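Local coordinates for Lmo2470 protein (PDB 5HL3) that binds the host protein afadin, facilitates crossing of the basement membrane by Listeria monocytogenes, and is a calcium-binding internalin with leucine-rich repeats, at residues I15-D20 with E67-N72; I58-M63 with A84-F89; N118-P123 with D141-P146; L175-N180 with L197-N202; M230-N235 with P253-D258. One frame throughout, in Å; residues are numbered along the deposited sequence.

Interaction 1 (I15-D20 with E67-N72)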
# COMPACT_ATOMS: atom_id res chain seq x y z
N ILE A 15 -11.02 16.27 36.18
CA ILE A 15 -10.59 14.99 36.74
C ILE A 15 -11.76 14.14 37.24
O ILE A 15 -11.62 12.92 37.34
CB ILE A 15 -9.52 15.22 37.83
CG1 ILE A 15 -8.81 13.92 38.26
CG2 ILE A 15 -10.09 15.96 39.04
CD1 ILE A 15 -8.09 13.16 37.18
N ASP A 16 -12.89 14.77 37.56
CA ASP A 16 -14.08 14.02 37.96
C ASP A 16 -14.85 13.51 36.74
O ASP A 16 -15.38 12.38 36.74
CB ASP A 16 -14.96 14.86 38.86
CG ASP A 16 -14.28 15.22 40.20
OD1 ASP A 16 -13.39 14.49 40.68
OD2 ASP A 16 -14.72 16.20 40.74
N VAL A 17 -14.89 14.30 35.65
CA VAL A 17 -15.55 13.85 34.42
C VAL A 17 -14.76 12.74 33.74
O VAL A 17 -15.34 11.78 33.24
CB VAL A 17 -15.68 15.04 33.43
CG1 VAL A 17 -16.36 14.60 32.14
CG2 VAL A 17 -16.43 16.22 34.07
N PHE A 18 -13.44 12.84 33.79
CA PHE A 18 -12.52 11.92 33.10
C PHE A 18 -11.55 11.35 34.15
O PHE A 18 -10.42 11.80 34.25
CB PHE A 18 -11.76 12.69 32.03
CG PHE A 18 -12.65 13.39 31.03
CD1 PHE A 18 -13.38 12.69 30.09
CD2 PHE A 18 -12.73 14.76 31.02
CE1 PHE A 18 -14.17 13.35 29.15
CE2 PHE A 18 -13.51 15.44 30.07
CZ PHE A 18 -14.22 14.73 29.13
N PRO A 19 -11.98 10.35 34.92
CA PRO A 19 -11.21 9.89 36.09
C PRO A 19 -10.07 8.93 35.72
O PRO A 19 -10.07 7.76 36.06
CB PRO A 19 -12.29 9.23 36.96
CG PRO A 19 -13.26 8.71 35.97
CD PRO A 19 -13.32 9.75 34.90
N ASP A 20 -9.08 9.49 35.07
CA ASP A 20 -7.87 8.78 34.66
C ASP A 20 -6.82 9.84 34.46
O ASP A 20 -7.08 10.85 33.79
CB ASP A 20 -8.09 8.00 33.37
CG ASP A 20 -6.80 7.36 32.88
OD1 ASP A 20 -6.40 6.33 33.48
OD2 ASP A 20 -6.16 7.89 31.93
N GLU A 67 -17.11 8.44 27.07
CA GLU A 67 -18.59 8.34 27.00
C GLU A 67 -19.28 9.09 28.16
O GLU A 67 -20.50 9.21 28.17
CB GLU A 67 -19.05 6.90 26.95
CG GLU A 67 -18.85 6.15 28.26
CD GLU A 67 -18.94 4.65 28.12
OE1 GLU A 67 -19.34 4.13 27.05
OE2 GLU A 67 -18.60 3.95 29.10
N ARG A 68 -18.49 9.60 29.11
CA ARG A 68 -19.03 10.37 30.23
C ARG A 68 -19.27 11.83 29.88
O ARG A 68 -19.78 12.57 30.71
CB ARG A 68 -18.09 10.28 31.42
CG ARG A 68 -17.97 8.85 31.97
CD ARG A 68 -16.71 8.66 32.79
NE ARG A 68 -16.68 9.46 34.01
CZ ARG A 68 -17.01 9.03 35.23
NH1 ARG A 68 -17.47 7.81 35.41
NH2 ARG A 68 -16.89 9.85 36.26
N ALA A 69 -18.91 12.25 28.67
CA ALA A 69 -19.10 13.64 28.24
C ALA A 69 -19.66 13.67 26.83
O ALA A 69 -19.28 12.85 25.99
CB ALA A 69 -17.78 14.41 28.28
N MSE A 70 -20.56 14.62 26.56
CA MSE A 70 -21.14 14.79 25.24
C MSE A 70 -20.33 15.76 24.41
O MSE A 70 -20.17 16.91 24.81
CB MSE A 70 -22.58 15.28 25.37
CG MSE A 70 -23.28 15.43 24.02
SE MSE A 70 -23.40 13.80 22.93
CE MSE A 70 -24.55 12.84 24.15
N PHE A 71 -19.83 15.28 23.27
CA PHE A 71 -19.04 16.08 22.32
C PHE A 71 -19.91 16.37 21.09
O PHE A 71 -19.88 15.64 20.09
CB PHE A 71 -17.77 15.33 21.94
CG PHE A 71 -16.86 15.04 23.11
CD1 PHE A 71 -16.02 16.01 23.60
CD2 PHE A 71 -16.87 13.80 23.73
CE1 PHE A 71 -15.19 15.76 24.67
CE2 PHE A 71 -16.04 13.53 24.80
CZ PHE A 71 -15.20 14.53 25.28
N ASN A 72 -20.68 17.43 21.18
CA ASN A 72 -21.65 17.78 20.16
C ASN A 72 -21.04 18.24 18.86
O ASN A 72 -21.66 18.05 17.81
CB ASN A 72 -22.58 18.87 20.68
CG ASN A 72 -23.54 18.38 21.74
OD1 ASN A 72 -24.27 17.40 21.50
ND2 ASN A 72 -23.55 19.03 22.90
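Arg-68 reaches across to the end of helix 14-17 and takes up two of its terminal carbonyls. From Arg-68 CB, which lies 3.6 Å from Val-17 O, the chain runs past that same oxygen at CG and CD and then turns at chi3 (65°), which lays the guanidinium against Pro-19. Arg-68 NE donates to Val-17 O at 2.8 Å, the donor standing above the carbonyl plane, while its NH2 donates to Asp-16 O at 3.0 Å, almost in line with the C=O bond. Both oxygens lie at the guanidinium edge, close to its plane. One face of the group is covered by Pro-19, the centre of an inverse gamma turn, whose CD comes within 3.5 Å of Arg-68 NE. Beside this polar grip, Ala-69 CB meets Phe-18 CZ at 3.7 Å, and the Phe-18 and Phe-71 rings approach tip to tip, their CZ atoms 4.0 Å apart. Val-17 CG1 sits over the centre of the Phe-18 ring and also touches Ala-69. Met-27 of helix 21-30 lies against both phenylalanines. Arg-68 thus holds the carbonyl end of helix 14-17, joining the helical N-terminal cap of an internalin to the start of its leucine-rich repeat region.

Interaction 2 (I58-M63 with A84-F89); sequences ITNDSM and AKLTEF
Thr-59 and Leu-86 bring the two backbones to 4.3 Å between CA atoms, where Asn-60 N donates to Lys-85 O (3.1 Å). Residues 58-63 open helix 60-63 with a capping box: Ser-62 N donates to Thr-59 OG1 and Thr-59 N to Ser-62 OG, the latter almost straight at 178°. Asn-60, in the first turn, crosses Thr-87 at about a right angle and bonds to it through both ends of its amide. Asn-60 OD1 accepts from Thr-87 N at 2.8 Å and, weakly, from Glu-88 N; its ND2 donates to Thr-87 OG1 at 3.0 Å, nearly in the amide plane, and this pairing fixes which way round the amide lies. Two waters extend the seam, one joining Ile-58 O to Lys-85 N, the other Asn-60 O to Glu-88 O. On the buried side Leu-86 and Phe-89 pack on strands 76-79 and 100-103. Met-63, a selenomethionine, bends at chi2 and chi3 between them: its SE makes a Met-aromatic contact 5.3 Å from the Phe-89 ring centroid, and Met-63 CE packs 3.8 Å from Leu-86 CD2.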
# COMPACT_ATOMS: atom_id res chain seq x y z
N ILE A 58 -2.83 6.07 28.67
CA ILE A 58 -4.25 5.83 28.37
C ILE A 58 -4.39 4.40 27.83
O ILE A 58 -3.59 3.97 27.01
CB ILE A 58 -4.78 6.87 27.36
CG1 ILE A 58 -4.75 8.28 28.01
CG2 ILE A 58 -6.20 6.51 26.92
CD1 ILE A 58 -5.03 9.40 27.05
N THR A 59 -5.41 3.67 28.29
CA THR A 59 -5.66 2.29 27.86
C THR A 59 -7.02 2.21 27.20
O THR A 59 -7.75 3.21 27.14
CB THR A 59 -5.72 1.36 29.10
OG1 THR A 59 -6.89 1.68 29.88
CG2 THR A 59 -4.47 1.51 29.94
N ASN A 60 -7.38 1.04 26.68
CA ASN A 60 -8.73 0.88 26.13
C ASN A 60 -9.80 1.27 27.13
O ASN A 60 -10.78 1.93 26.80
CB ASN A 60 -8.99 -0.54 25.69
CG ASN A 60 -8.18 -0.95 24.48
OD1 ASN A 60 -7.54 -0.12 23.85
ND2 ASN A 60 -8.25 -2.21 24.13
N ASP A 61 -9.60 0.83 28.38
CA ASP A 61 -10.56 1.14 29.44
C ASP A 61 -10.66 2.60 29.77
O ASP A 61 -11.78 3.15 29.93
CB ASP A 61 -10.23 0.35 30.70
CG ASP A 61 -10.59 -1.12 30.58
OD1 ASP A 61 -11.33 -1.48 29.62
OD2 ASP A 61 -10.14 -1.91 31.45
N SER A 62 -9.53 3.29 29.89
CA SER A 62 -9.63 4.72 30.18
C SER A 62 -10.13 5.54 28.99
O SER A 62 -10.83 6.54 29.20
CB SER A 62 -8.36 5.26 30.83
OG SER A 62 -7.18 4.89 30.17
N MSE A 63 -9.84 5.15 27.75
CA MSE A 63 -10.37 5.89 26.61
C MSE A 63 -11.89 5.80 26.60
O MSE A 63 -12.56 6.72 26.15
CB MSE A 63 -9.76 5.35 25.30
CG MSE A 63 -10.00 6.30 24.12
SE MSE A 63 -9.06 8.04 24.26
CE MSE A 63 -7.42 7.53 23.30
N ALA A 84 1.13 0.61 24.65
CA ALA A 84 0.79 -0.76 24.26
C ALA A 84 -0.56 -1.23 24.76
O ALA A 84 -1.09 -2.22 24.23
CB ALA A 84 1.88 -1.71 24.74
N LYS A 85 -1.12 -0.55 25.75
CA LYS A 85 -2.42 -0.93 26.30
C LYS A 85 -3.61 -0.20 25.67
O LYS A 85 -4.75 -0.44 26.05
CB LYS A 85 -2.42 -0.80 27.83
CG LYS A 85 -1.37 -1.68 28.47
CD LYS A 85 -1.42 -1.59 29.98
CE LYS A 85 -0.27 -2.34 30.62
NZ LYS A 85 -0.02 -1.89 32.01
N LEU A 86 -3.32 0.71 24.74
CA LEU A 86 -4.38 1.27 23.88
C LEU A 86 -4.31 0.53 22.55
O LEU A 86 -3.40 0.78 21.75
CB LEU A 86 -4.21 2.77 23.62
CG LEU A 86 -5.37 3.39 22.81
CD1 LEU A 86 -6.68 3.41 23.62
CD2 LEU A 86 -5.01 4.78 22.32
N THR A 87 -5.26 -0.37 22.31
CA THR A 87 -5.28 -1.12 21.06
C THR A 87 -6.54 -0.86 20.23
O THR A 87 -6.69 -1.44 19.17
CB THR A 87 -5.14 -2.64 21.30
OG1 THR A 87 -6.26 -3.12 22.06
CG2 THR A 87 -3.86 -2.97 22.06
N GLU A 88 -7.42 0.01 20.69
CA GLU A 88 -8.65 0.29 19.98
C GLU A 88 -9.25 1.60 20.42
O GLU A 88 -9.28 1.90 21.64
CB GLU A 88 -9.63 -0.84 20.26
CG GLU A 88 -10.99 -0.71 19.65
CD GLU A 88 -11.77 -1.97 19.87
OE1 GLU A 88 -12.62 -1.96 20.78
OE2 GLU A 88 -11.44 -2.96 19.21
N PHE A 89 -9.70 2.43 19.47
CA PHE A 89 -10.51 3.59 19.84
C PHE A 89 -11.95 3.08 19.98
O PHE A 89 -12.45 2.45 19.07
CB PHE A 89 -10.41 4.73 18.82
CG PHE A 89 -11.08 5.97 19.29
CD1 PHE A 89 -10.49 6.76 20.27
CD2 PHE A 89 -12.34 6.31 18.86
CE1 PHE A 89 -11.14 7.88 20.77
CE2 PHE A 89 -12.99 7.42 19.36
CZ PHE A 89 -12.39 8.20 20.31
O HOH W 1 -1.23 2.26 26.96
O HOH W 2 -11.23 1.20 23.68

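Interaction 3 (N118-P123 with D141-P146); sequences NYQNYP and DFTGMP
Asn-118 and Thr-143 are joined by a pair of hydrogen bonds that uses both ends of the asparagine amide. Asn-118 OD1 accepts from Thr-143 N at 3.0 Å, on a lone pair in the carbonyl plane, and its ND2 donates to Thr-143 OG1 at 3.0 Å. Thr-143 OG1 accepts a second bond from NE2 of Gln-120, a side chain bent at chi2 (-64°); the same NE2 donates to Asn-118 O, closing the group on its own segment. Equivalent loops of successive leucine-rich repeats, each leading into a strand of the parallel sheet, are being stitched here, and four waters fill in between them. One bridges Asn-118 OD1, Tyr-119 O and Gly-144 N; another links Tyr-122 N with Gly-144 O. Gly-144 CA makes a CA-H...O contact with Tyr-119 O at 3.5 Å. Further in, the SE of Met-145, a selenomethionine residue, makes a Met-aromatic contact, 5.5 Å from the centroid of the Tyr-119 ring and 4.1 Å from Tyr-119 CB. Tyr-119 OH and Tyr-122 OH bond to Phe-89 O and Pro-90 O of the preceding turn. Pro-146 CD rests 3.7 Å from Pro-123 O.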
# COMPACT_ATOMS: atom_id res chain seq x y z
N ASN A 118 -16.09 -2.69 13.86
CA ASN A 118 -17.12 -2.39 12.88
C ASN A 118 -17.98 -1.27 13.50
O ASN A 118 -19.11 -1.49 13.93
CB ASN A 118 -17.90 -3.67 12.60
CG ASN A 118 -18.98 -3.48 11.55
OD1 ASN A 118 -18.91 -2.57 10.73
ND2 ASN A 118 -20.01 -4.32 11.63
N TYR A 119 -17.44 -0.06 13.49
CA TYR A 119 -18.06 1.07 14.21
C TYR A 119 -19.49 1.28 13.78
O TYR A 119 -19.79 1.35 12.58
CB TYR A 119 -17.29 2.36 13.94
CG TYR A 119 -15.92 2.43 14.60
CD1 TYR A 119 -15.80 2.49 15.98
CD2 TYR A 119 -14.78 2.47 13.84
CE1 TYR A 119 -14.56 2.57 16.60
CE2 TYR A 119 -13.53 2.57 14.44
CZ TYR A 119 -13.43 2.59 15.81
OH TYR A 119 -12.18 2.66 16.39
N GLN A 120 -20.36 1.47 14.79
CA GLN A 120 -21.75 1.76 14.55
C GLN A 120 -22.19 3.16 14.95
O GLN A 120 -23.24 3.63 14.48
CB GLN A 120 -22.64 0.74 15.29
CG GLN A 120 -22.39 -0.71 14.86
CD GLN A 120 -22.74 -0.93 13.41
OE1 GLN A 120 -23.86 -0.61 12.99
NE2 GLN A 120 -21.81 -1.48 12.65
N ASN A 121 -21.41 3.83 15.81
CA ASN A 121 -21.85 5.12 16.35
C ASN A 121 -21.22 6.34 15.67
O ASN A 121 -21.41 7.46 16.13
CB ASN A 121 -21.60 5.18 17.87
CG ASN A 121 -22.43 4.17 18.62
OD1 ASN A 121 -23.63 4.08 18.40
ND2 ASN A 121 -21.79 3.44 19.51
N TYR A 122 -20.51 6.12 14.57
CA TYR A 122 -19.88 7.21 13.80
C TYR A 122 -20.36 7.15 12.36
O TYR A 122 -19.56 6.96 11.44
CB TYR A 122 -18.34 7.11 13.86
CG TYR A 122 -17.80 6.94 15.27
CD1 TYR A 122 -18.18 7.81 16.30
CD2 TYR A 122 -16.88 5.93 15.58
CE1 TYR A 122 -17.71 7.65 17.58
CE2 TYR A 122 -16.39 5.78 16.88
CZ TYR A 122 -16.81 6.65 17.88
OH TYR A 122 -16.36 6.53 19.19
N PRO A 123 -21.66 7.34 12.14
CA PRO A 123 -22.20 7.22 10.77
C PRO A 123 -21.70 8.24 9.78
O PRO A 123 -21.86 8.04 8.58
CB PRO A 123 -23.71 7.39 10.98
CG PRO A 123 -23.82 8.20 12.20
CD PRO A 123 -22.71 7.73 13.10
N ASP A 141 -16.10 -5.99 7.27
CA ASP A 141 -16.91 -5.58 6.13
C ASP A 141 -17.90 -4.55 6.73
O ASP A 141 -18.99 -4.89 7.14
CB ASP A 141 -17.61 -6.79 5.51
CG ASP A 141 -18.34 -6.46 4.23
OD1 ASP A 141 -18.12 -5.38 3.64
OD2 ASP A 141 -19.18 -7.30 3.81
N PHE A 142 -17.45 -3.30 6.78
CA PHE A 142 -18.15 -2.24 7.52
C PHE A 142 -19.62 -2.17 7.20
O PHE A 142 -20.00 -2.16 6.03
CB PHE A 142 -17.57 -0.87 7.19
CG PHE A 142 -16.07 -0.79 7.29
CD1 PHE A 142 -15.42 -0.77 8.53
CD2 PHE A 142 -15.31 -0.72 6.12
CE1 PHE A 142 -14.04 -0.70 8.57
CE2 PHE A 142 -13.94 -0.62 6.16
CZ PHE A 142 -13.32 -0.61 7.38
N THR A 143 -20.44 -2.06 8.23
CA THR A 143 -21.90 -1.93 8.06
C THR A 143 -22.44 -0.64 8.60
O THR A 143 -23.62 -0.38 8.39
CB THR A 143 -22.66 -3.09 8.75
OG1 THR A 143 -22.29 -3.12 10.13
CG2 THR A 143 -22.39 -4.44 8.10
N GLY A 144 -21.63 0.17 9.28
CA GLY A 144 -22.13 1.40 9.95
C GLY A 144 -21.53 2.72 9.49
O GLY A 144 -21.76 3.77 10.13
N MSE A 145 -20.77 2.70 8.39
CA MSE A 145 -20.09 3.92 7.92
C MSE A 145 -20.36 4.10 6.45
O MSE A 145 -19.46 4.00 5.61
CB MSE A 145 -18.61 3.84 8.23
CG MSE A 145 -18.35 3.91 9.75
SE MSE A 145 -16.47 3.93 10.27
CE MSE A 145 -16.01 2.12 9.73
N PRO A 146 -21.59 4.47 6.13
CA PRO A 146 -21.99 4.56 4.73
C PRO A 146 -21.30 5.66 3.94
O PRO A 146 -21.30 5.62 2.70
CB PRO A 146 -23.48 4.80 4.81
CG PRO A 146 -23.71 5.48 6.11
CD PRO A 146 -22.71 4.80 7.04
O HOH W 3 -18.92 0.14 10.30
O HOH W 4 -20.37 4.13 12.60
O HOH W 5 -24.00 3.73 11.86
O HOH W 6 -25.40 -0.94 10.65

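Interaction 4 (L175-N180 with L197-N202); sequences LDLSSN and LDLNAN
Leu-175 and Leu-197 pair in parallel, as do Asp-176 and Asp-198, in two adjacent strands of a leucine-rich repeat sheet. Between backbones, Asp-198 N donates to Leu-175 O, Leu-177 N to Asp-198 O and Ser-179 N to Asn-200 O. Side chain to backbone, each aspartate closes an Asx turn through its OD1, Asp-176 on Ser-178 N and Asp-198 on Asn-200 N. A second donor grips each oxygen: Ser-178 OG bonds to the syn lone pair of Asp-176 OD1 at 2.7 Å, Asn-200 ND2 to Asp-198 OD1 at 2.8 Å. The two carboxylates lie side by side, planes 11° apart, with Asp-176 OD1 4.0 Å from Asp-198 OD2, a like-charge approach that the local donors probably ease. On the leucine face of the sheet, Leu-175 CD2 lies 3.9 Å from Leu-197 CD1; in the turns, Leu-177 CB lies 3.9 Å from Leu-199 CD2. Asparagines at matching positions bond to turn carbonyls, as is usual in leucine-rich repeats: Asn-202 ND2 donates to Leu-199 O and, at 2.9 Å, to Leu-177 O. Asn-180 OD1 accepts from Met-156 N, while its ND2 reaches Leu-177 O from the opposite face of the carbonyl plane.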
# COMPACT_ATOMS: atom_id res chain seq x y z
N LEU A 175 -7.98 3.97 -1.27
CA LEU A 175 -7.66 2.80 -0.46
C LEU A 175 -6.15 2.59 -0.55
O LEU A 175 -5.61 2.27 -1.63
CB LEU A 175 -8.41 1.57 -1.00
CG LEU A 175 -8.22 0.25 -0.30
CD1 LEU A 175 -8.51 0.36 1.19
CD2 LEU A 175 -9.10 -0.83 -0.94
N ASP A 176 -5.46 2.79 0.57
CA ASP A 176 -4.01 2.59 0.67
C ASP A 176 -3.74 1.35 1.49
O ASP A 176 -3.94 1.36 2.70
CB ASP A 176 -3.31 3.82 1.27
CG ASP A 176 -1.80 3.65 1.42
OD1 ASP A 176 -1.23 2.63 0.98
OD2 ASP A 176 -1.18 4.58 2.01
N LEU A 177 -3.30 0.28 0.82
CA LEU A 177 -2.97 -1.01 1.44
C LEU A 177 -1.49 -1.34 1.16
O LEU A 177 -1.10 -2.53 1.15
CB LEU A 177 -3.88 -2.11 0.92
CG LEU A 177 -5.31 -2.05 1.47
CD1 LEU A 177 -6.25 -2.84 0.58
CD2 LEU A 177 -5.34 -2.50 2.92
N SER A 178 -0.68 -0.29 0.96
CA SER A 178 0.73 -0.52 0.65
C SER A 178 1.45 -1.15 1.84
O SER A 178 1.03 -1.03 2.97
CB SER A 178 1.41 0.78 0.24
OG SER A 178 1.31 1.75 1.27
N SER A 179 2.60 -1.76 1.57
CA SER A 179 3.46 -2.34 2.60
C SER A 179 2.75 -3.32 3.49
O SER A 179 2.94 -3.32 4.70
CB SER A 179 4.13 -1.22 3.45
OG SER A 179 5.09 -0.55 2.65
N ASN A 180 2.00 -4.24 2.89
CA ASN A 180 1.33 -5.34 3.60
C ASN A 180 1.81 -6.66 3.03
O ASN A 180 2.87 -6.70 2.41
CB ASN A 180 -0.19 -5.12 3.60
CG ASN A 180 -0.63 -4.07 4.59
OD1 ASN A 180 -0.39 -4.23 5.80
ND2 ASN A 180 -1.25 -3.01 4.11
N LEU A 197 -5.80 3.37 -5.76
CA LEU A 197 -5.58 2.06 -5.13
C LEU A 197 -4.08 1.84 -5.04
O LEU A 197 -3.40 1.63 -6.07
CB LEU A 197 -6.27 0.96 -5.91
CG LEU A 197 -6.17 -0.48 -5.39
CD1 LEU A 197 -6.57 -0.54 -3.92
CD2 LEU A 197 -6.99 -1.42 -6.23
N ASP A 198 -3.54 1.95 -3.83
CA ASP A 198 -2.08 1.79 -3.60
C ASP A 198 -1.81 0.42 -3.00
O ASP A 198 -2.19 0.14 -1.87
CB ASP A 198 -1.53 2.91 -2.70
CG ASP A 198 -0.01 3.00 -2.74
OD1 ASP A 198 0.63 2.04 -3.24
OD2 ASP A 198 0.56 4.02 -2.27
N LEU A 199 -1.14 -0.41 -3.77
CA LEU A 199 -0.80 -1.81 -3.38
C LEU A 199 0.70 -2.04 -3.45
O LEU A 199 1.14 -3.18 -3.48
CB LEU A 199 -1.55 -2.78 -4.26
CG LEU A 199 -3.07 -2.70 -4.17
CD1 LEU A 199 -3.73 -3.56 -5.22
CD2 LEU A 199 -3.53 -3.10 -2.80
N ASN A 200 1.49 -0.97 -3.44
CA ASN A 200 2.93 -1.15 -3.54
C ASN A 200 3.48 -1.94 -2.36
O ASN A 200 2.94 -1.87 -1.27
CB ASN A 200 3.66 0.18 -3.77
CG ASN A 200 3.98 0.95 -2.50
OD1 ASN A 200 4.99 0.67 -1.83
ND2 ASN A 200 3.23 2.00 -2.26
N ALA A 201 4.54 -2.70 -2.59
CA ALA A 201 5.21 -3.47 -1.50
C ALA A 201 4.28 -4.49 -0.84
O ALA A 201 4.16 -4.59 0.38
CB ALA A 201 5.88 -2.55 -0.48
N ASN A 202 3.60 -5.26 -1.67
CA ASN A 202 2.85 -6.44 -1.23
C ASN A 202 3.48 -7.68 -1.87
O ASN A 202 4.65 -7.63 -2.26
CB ASN A 202 1.34 -6.27 -1.51
CG ASN A 202 0.66 -5.47 -0.43
OD1 ASN A 202 0.35 -5.98 0.64
ND2 ASN A 202 0.43 -4.20 -0.69
O HOH W 7 3.40 3.43 0.57
O HOH W 8 5.19 1.31 0.79

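Interaction 5 (M230-N235 with P253-D258); sequences MVNYTN and PSNVLD
Asn-232 meets the turn at Ser-254 and Asn-255 with both ends of its amide. Asn-232 OD1 accepts from Asn-255 N at 2.8 Å, on a lone pair in the carbonyl plane, and its ND2 donates to Ser-254 OG at 3.0 Å. The Asn-255 amide stacks on that of Asn-232, the planes 24° apart, and Asn-255 ND2 donates onward to Tyr-233 O at 3.1 Å from above the carbonyl plane, with a weak second bond to Asn-232 O. Anti to its backbone N (chi1 -164°), Asn-232 CG leads the amide across to this turn. Pro-253 is wedged alongside, its CB 3.5 Å from Asn-232 OD1 and its CD 4.0 Å from CG of Met-230, a selenomethionine. Deeper, Val-256 CG1 touches Tyr-233 CB at 4.2 Å. Residues 230-235 are also held by the preceding turn: Tyr-233 OH bonds to Thr-207 OG1, Thr-234 OG1 to Asp-209 OD2 and Val-231 N to Asn-206 OD1. Tyr-233 and Val-256 both pack on Leu-242 of strand 241-243, next to the outermost strand 260-261 of the parallel sheet.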
# COMPACT_ATOMS: atom_id res chain seq x y z
N MSE A 230 1.08 -10.54 -16.77
CA MSE A 230 -0.02 -10.25 -15.84
C MSE A 230 -1.29 -10.04 -16.64
O MSE A 230 -1.29 -10.00 -17.87
CB MSE A 230 0.28 -9.05 -14.95
CG MSE A 230 0.41 -7.77 -15.77
SE MSE A 230 0.63 -6.20 -14.63
CE MSE A 230 -1.14 -6.25 -13.83
N VAL A 231 -2.38 -9.87 -15.93
CA VAL A 231 -3.66 -9.60 -16.55
C VAL A 231 -3.57 -8.35 -17.45
O VAL A 231 -2.92 -7.37 -17.10
CB VAL A 231 -4.74 -9.40 -15.45
CG1 VAL A 231 -4.46 -8.23 -14.55
CG2 VAL A 231 -6.10 -9.29 -16.05
N ASN A 232 -4.22 -8.42 -18.60
CA ASN A 232 -4.23 -7.32 -19.57
C ASN A 232 -5.57 -6.62 -19.44
O ASN A 232 -6.53 -7.00 -20.08
CB ASN A 232 -3.95 -7.86 -20.97
CG ASN A 232 -3.56 -6.77 -21.98
OD1 ASN A 232 -3.49 -5.60 -21.66
ND2 ASN A 232 -3.34 -7.19 -23.24
N TYR A 233 -5.62 -5.62 -18.55
CA TYR A 233 -6.88 -4.99 -18.15
C TYR A 233 -7.76 -4.59 -19.30
O TYR A 233 -7.32 -3.93 -20.25
CB TYR A 233 -6.62 -3.75 -17.28
CG TYR A 233 -5.92 -4.03 -15.99
CD1 TYR A 233 -6.53 -4.77 -15.00
CD2 TYR A 233 -4.64 -3.56 -15.75
CE1 TYR A 233 -5.89 -5.02 -13.80
CE2 TYR A 233 -3.98 -3.81 -14.56
CZ TYR A 233 -4.60 -4.56 -13.60
OH TYR A 233 -3.96 -4.82 -12.42
N THR A 234 -9.03 -4.98 -19.23
CA THR A 234 -9.99 -4.68 -20.28
C THR A 234 -11.02 -3.59 -19.93
O THR A 234 -11.70 -3.10 -20.84
CB THR A 234 -10.78 -5.95 -20.69
OG1 THR A 234 -11.47 -6.49 -19.55
CG2 THR A 234 -9.88 -7.00 -21.27
N ASN A 235 -11.15 -3.23 -18.65
CA ASN A 235 -12.17 -2.28 -18.22
C ASN A 235 -11.71 -1.29 -17.16
O ASN A 235 -12.35 -1.10 -16.14
CB ASN A 235 -13.41 -3.03 -17.71
CG ASN A 235 -14.18 -3.71 -18.82
OD1 ASN A 235 -14.82 -3.07 -19.65
ND2 ASN A 235 -14.15 -5.02 -18.83
N PRO A 253 1.32 -5.33 -20.00
CA PRO A 253 -0.04 -5.46 -20.53
C PRO A 253 -0.34 -4.42 -21.60
O PRO A 253 -0.41 -3.21 -21.32
CB PRO A 253 -0.93 -5.29 -19.28
CG PRO A 253 -0.09 -4.55 -18.32
CD PRO A 253 1.32 -5.02 -18.57
N SER A 254 -0.57 -4.90 -22.80
CA SER A 254 -0.66 -4.04 -23.96
C SER A 254 -1.83 -3.05 -23.94
O SER A 254 -1.72 -1.95 -24.49
CB SER A 254 -0.68 -4.86 -25.26
OG SER A 254 -1.88 -5.63 -25.40
N ASN A 255 -2.95 -3.42 -23.33
CA ASN A 255 -4.13 -2.55 -23.34
C ASN A 255 -3.95 -1.23 -22.60
O ASN A 255 -4.63 -0.27 -22.89
CB ASN A 255 -5.35 -3.25 -22.74
CG ASN A 255 -5.81 -4.42 -23.56
OD1 ASN A 255 -5.51 -4.55 -24.76
ND2 ASN A 255 -6.59 -5.29 -22.93
N VAL A 256 -3.00 -1.20 -21.67
CA VAL A 256 -2.78 -0.05 -20.82
C VAL A 256 -1.34 0.42 -20.86
O VAL A 256 -0.88 1.13 -19.97
CB VAL A 256 -3.22 -0.38 -19.37
CG1 VAL A 256 -4.72 -0.62 -19.31
CG2 VAL A 256 -2.44 -1.56 -18.79
N LEU A 257 -0.62 0.08 -21.92
CA LEU A 257 0.81 0.41 -22.01
C LEU A 257 1.08 1.91 -21.87
O LEU A 257 2.09 2.31 -21.28
CB LEU A 257 1.38 -0.16 -23.33
CG LEU A 257 2.90 0.03 -23.54
CD1 LEU A 257 3.78 -0.44 -22.40
CD2 LEU A 257 3.29 -0.60 -24.88
N ASP A 258 0.17 2.74 -22.37
CA ASP A 258 0.34 4.20 -22.27
C ASP A 258 0.22 4.78 -20.86
O ASP A 258 0.45 5.95 -20.68
CB ASP A 258 -0.58 4.95 -23.24
CG ASP A 258 -2.08 4.68 -23.02
OD1 ASP A 258 -2.42 3.74 -22.26
OD2 ASP A 258 -2.91 5.36 -23.71

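In the fold
From the N terminus, interaction 1 closes the longest loop, returning 67-72 to helix 14-17 across the N-terminal helices. Interaction 2 crosses it, since 58-63 falls inside that loop and 84-89 beyond; the two touch where Asp-20 packs on Ser-62, tying the helical cap to the first repeats. The remaining contacts follow in series, none nested, each spanning about one repeat. Interaction 3 joins turns before strands 127-129 and 150-152, and touches interaction 2. Interaction 4 pairs strands near the centre of the chain, and interaction 5, about 20 Å further on between centres, links the loops leading into strands 241-243 and 260-261, ahead of the C-terminal mixed sheet.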